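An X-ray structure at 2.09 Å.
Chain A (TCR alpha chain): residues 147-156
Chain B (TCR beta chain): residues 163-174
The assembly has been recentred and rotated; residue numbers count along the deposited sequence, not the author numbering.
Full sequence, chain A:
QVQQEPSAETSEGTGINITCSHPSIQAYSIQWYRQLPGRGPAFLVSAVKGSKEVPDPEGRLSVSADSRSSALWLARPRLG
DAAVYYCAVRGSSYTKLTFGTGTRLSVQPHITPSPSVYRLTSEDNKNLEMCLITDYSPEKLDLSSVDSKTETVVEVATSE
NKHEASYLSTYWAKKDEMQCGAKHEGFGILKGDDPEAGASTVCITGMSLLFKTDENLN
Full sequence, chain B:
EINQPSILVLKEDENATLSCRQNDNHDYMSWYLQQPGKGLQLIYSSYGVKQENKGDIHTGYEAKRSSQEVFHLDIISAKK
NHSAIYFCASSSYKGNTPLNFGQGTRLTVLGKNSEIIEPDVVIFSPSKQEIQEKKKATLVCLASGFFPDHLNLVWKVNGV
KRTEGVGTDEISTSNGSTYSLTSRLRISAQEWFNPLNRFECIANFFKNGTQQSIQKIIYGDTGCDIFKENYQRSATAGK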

# COMPACT_ATOMS: atom_id res chain seq x y z
N ASP A 147 -0.04 -18.57 11.82
CA ASP A 147 0.92 -17.60 11.30
C ASP A 147 0.44 -16.97 10.00
O ASP A 147 0.76 -15.81 9.73
CB ASP A 147 2.29 -18.24 11.08
CG ASP A 147 3.43 -17.29 11.45
OD1 ASP A 147 4.15 -17.60 12.42
OD2 ASP A 147 3.62 -16.25 10.77
N SER A 148 -0.32 -17.72 9.20
CA SER A 148 -0.65 -17.34 7.85
C SER A 148 -1.88 -16.44 7.76
O SER A 148 -2.48 -16.35 6.68
CB SER A 148 -0.91 -18.61 7.03
OG SER A 148 -1.69 -19.53 7.80
N LYS A 149 -2.28 -15.79 8.85
CA LYS A 149 -3.43 -14.90 8.83
C LYS A 149 -3.00 -13.48 8.51
O LYS A 149 -1.84 -13.09 8.71
CB LYS A 149 -4.19 -14.92 10.16
CG LYS A 149 -3.69 -13.91 11.18
CD LYS A 149 -2.42 -14.38 11.89
CE LYS A 149 -2.18 -13.55 13.13
NZ LYS A 149 -0.81 -13.73 13.66
N THR A 150 -3.94 -12.70 7.96
CA THR A 150 -3.73 -11.29 7.67
C THR A 150 -4.91 -10.49 8.22
O THR A 150 -6.01 -11.01 8.39
CB THR A 150 -3.57 -11.02 6.16
OG1 THR A 150 -4.51 -11.81 5.43
CG2 THR A 150 -2.15 -11.38 5.72
N GLU A 151 -4.66 -9.21 8.50
CA GLU A 151 -5.62 -8.36 9.20
C GLU A 151 -5.79 -7.05 8.44
O GLU A 151 -4.85 -6.55 7.82
CB GLU A 151 -5.16 -8.08 10.64
CG GLU A 151 -5.92 -6.97 11.35
CD GLU A 151 -5.50 -6.79 12.80
OE1 GLU A 151 -6.13 -7.40 13.68
OE2 GLU A 151 -4.53 -6.04 13.05
N THR A 152 -7.01 -6.50 8.49
CA THR A 152 -7.30 -5.21 7.89
C THR A 152 -8.38 -4.52 8.70
O THR A 152 -8.98 -5.10 9.60
CB THR A 152 -7.76 -5.36 6.43
OG1 THR A 152 -7.08 -6.46 5.82
CG2 THR A 152 -7.44 -4.10 5.67
N VAL A 153 -8.61 -3.25 8.36
CA VAL A 153 -9.72 -2.45 8.89
C VAL A 153 -10.45 -1.84 7.71
O VAL A 153 -9.82 -1.31 6.79
CB VAL A 153 -9.24 -1.34 9.85
CG1 VAL A 153 -10.37 -0.91 10.77
CG2 VAL A 153 -8.04 -1.79 10.65
N VAL A 154 -11.78 -1.89 7.75
CA VAL A 154 -12.60 -1.34 6.68
C VAL A 154 -13.71 -0.51 7.31
O VAL A 154 -14.00 -0.61 8.50
CB VAL A 154 -13.21 -2.43 5.77
CG1 VAL A 154 -12.11 -3.28 5.14
CG2 VAL A 154 -14.17 -3.30 6.56
N GLU A 155 -14.35 0.31 6.48
CA GLU A 155 -15.49 1.10 6.90
C GLU A 155 -16.66 0.75 5.99
O GLU A 155 -16.50 0.69 4.77
CB GLU A 155 -15.20 2.60 6.83
CG GLU A 155 -14.12 3.09 7.77
CD GLU A 155 -13.90 4.59 7.66
OE1 GLU A 155 -13.99 5.27 8.71
OE2 GLU A 155 -13.65 5.08 6.54
N VAL A 156 -17.83 0.53 6.59
CA VAL A 156 -19.05 0.22 5.85
C VAL A 156 -20.09 1.28 6.18
O VAL A 156 -20.24 1.68 7.33
CB VAL A 156 -19.57 -1.19 6.18
CG1 VAL A 156 -20.83 -1.50 5.37
CG2 VAL A 156 -18.49 -2.22 5.90
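Chain B (163-174) TEGVGTDEISTS

Two glycines of chain B, Gly B165 and Gly B167, lie bare against the side chains and backbone of the chain A strand, and the two stretches run side by side with no direct backbone hydrogen bond between them. The strand of chain A, which reaches Val A156, and strand 166-168 of chain B are nearly antiparallel: their N-to-C directions differ by 167° and their axes approach to 6.1 Å. The register steps by two residues on chain A, with CA atoms 4.9 Å apart for Val A154 and Gly B165, 5.5 Å for Thr A152 and Gly B167, 6.8 Å for Thr A150 and Asp B169, and 6.7 Å for Ser A148 and Thr B173.

Chain B enters through a type II turn from Thr B163 to Val B166, closed by a hydrogen bond from Val B166 N to Thr B163 O (3.1 Å). Gly B165 takes a positive phi of 81° in this turn, a conformation that favours glycine, and its CA rests 3.2 Å from Glu A155 O. Here two waters fill in for backbone pairing: one donates to Val A153 O (2.8 Å) and Val B166 O (3.0 Å), the other accepts from Glu A155 N (3.0 Å) and Gly B165 N (2.9 Å). Nearby, the carboxylates of Glu A155 and Glu B164 bring like charges to 4.5 Å, OE2 to OE2.

Gly B167 is extended, at phi/psi -122/114. Thr A152 CG2 packs 3.3 Å from Gly B167 CA, and Val A154 CG1 3.3 Å from Gly B167 N; a CB on Gly B167 would point toward chain A and clash with both methyls, at 2.5 Å from Thr A152 CG2 and 3.0 Å from Val A154 CG1. Val A154 CG1 also lies 3.5 Å from Gly B165 O. The flanking Val B166 and Thr B168 direct their CA-to-CB bonds away from chain A.

Beyond the strand, Asp B169 starts sideways, but its chi1 of -60° (m) brings the carboxylate nearer. Thr A150 OG1 donates to Asp B169 OD2 at 2.9 Å, the one direct hydrogen bond across the two stretches. Chain B then loops through Glu B170, Ile B171 and Ser B172, which add almost nothing to the contact, and returns at Thr B173, whose OG1 is 3.6 Å from Thr A150 CG2 and whose CG2 is 4.3 Å from Ser A148 O. Together the stretches bury 473 Å², both sides summed.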

# COMPACT_ATOMS: atom_id res chain seq x y z
N THR B 163 -13.50 1.47 -3.56
CA THR B 163 -12.55 1.55 -2.46
C THR B 163 -13.20 1.49 -1.09
O THR B 163 -12.59 0.98 -0.15
CB THR B 163 -11.76 2.86 -2.54
OG1 THR B 163 -12.66 3.95 -2.81
CG2 THR B 163 -10.71 2.81 -3.64
N GLU B 164 -14.41 2.02 -0.96
CA GLU B 164 -15.13 2.00 0.30
C GLU B 164 -15.40 0.57 0.74
O GLU B 164 -16.01 -0.22 0.00
CB GLU B 164 -16.43 2.81 0.18
CG GLU B 164 -16.70 3.73 1.38
CD GLU B 164 -15.84 4.98 1.36
OE1 GLU B 164 -16.00 5.84 0.47
OE2 GLU B 164 -14.94 5.07 2.22
N GLY B 165 -14.98 0.24 1.96
CA GLY B 165 -15.17 -1.07 2.52
C GLY B 165 -14.17 -2.11 2.08
O GLY B 165 -14.32 -3.28 2.44
N VAL B 166 -13.14 -1.72 1.33
CA VAL B 166 -12.15 -2.67 0.84
C VAL B 166 -10.97 -2.69 1.80
O VAL B 166 -10.43 -1.63 2.16
CB VAL B 166 -11.69 -2.30 -0.58
CG1 VAL B 166 -10.54 -3.20 -1.03
CG2 VAL B 166 -12.86 -2.41 -1.55
N GLY B 167 -10.59 -3.88 2.24
CA GLY B 167 -9.31 -4.05 2.90
C GLY B 167 -8.43 -5.05 2.19
O GLY B 167 -8.74 -6.25 2.19
N THR B 168 -7.32 -4.59 1.63
CA THR B 168 -6.41 -5.44 0.88
C THR B 168 -5.11 -5.58 1.64
O THR B 168 -4.57 -4.58 2.14
CB THR B 168 -6.16 -4.86 -0.52
OG1 THR B 168 -7.41 -4.70 -1.20
CG2 THR B 168 -5.26 -5.78 -1.33
N ASP B 169 -4.61 -6.81 1.76
CA ASP B 169 -3.30 -7.01 2.37
C ASP B 169 -2.25 -6.20 1.62
O ASP B 169 -2.21 -6.21 0.38
CB ASP B 169 -2.91 -8.49 2.36
CG ASP B 169 -3.89 -9.35 3.12
OD1 ASP B 169 -4.68 -8.79 3.91
OD2 ASP B 169 -3.86 -10.58 2.94
N GLU B 170 -1.40 -5.51 2.36
CA GLU B 170 -0.32 -4.75 1.74
C GLU B 170 0.83 -5.64 1.31
O GLU B 170 1.57 -5.28 0.38
CB GLU B 170 0.15 -3.64 2.69
CG GLU B 170 -0.86 -2.50 2.79
CD GLU B 170 -0.34 -1.29 3.55
OE1 GLU B 170 -0.85 -1.02 4.66
OE2 GLU B 170 0.57 -0.61 3.04
N ILE B 171 0.99 -6.80 1.94
CA ILE B 171 2.14 -7.67 1.71
C ILE B 171 1.66 -9.10 1.51
O ILE B 171 0.72 -9.55 2.17
CB ILE B 171 3.17 -7.57 2.86
CG1 ILE B 171 4.53 -8.11 2.42
CG2 ILE B 171 2.68 -8.28 4.11
CD1 ILE B 171 5.68 -7.67 3.30
N SER B 172 2.28 -9.79 0.55
CA SER B 172 1.94 -11.17 0.24
C SER B 172 2.35 -12.11 1.37
O SER B 172 3.33 -11.87 2.09
CB SER B 172 2.61 -11.61 -1.06
OG SER B 172 2.19 -10.80 -2.14
N THR B 173 1.59 -13.19 1.53
CA THR B 173 1.87 -14.23 2.51
C THR B 173 2.58 -15.38 1.81
O THR B 173 2.07 -15.93 0.82
CB THR B 173 0.59 -14.72 3.17
OG1 THR B 173 0.03 -13.67 3.96
CG2 THR B 173 0.86 -15.93 4.04
N SER B 174 3.77 -15.73 2.30
CA SER B 174 4.53 -16.84 1.74
C SER B 174 3.92 -18.17 2.18
O SER B 174 3.86 -18.45 3.37
CB SER B 174 5.99 -16.76 2.17
OG SER B 174 6.69 -17.95 1.84
O HOH W 1 -10.03 0.23 4.49
O HOH W 2 -12.96 0.87 3.88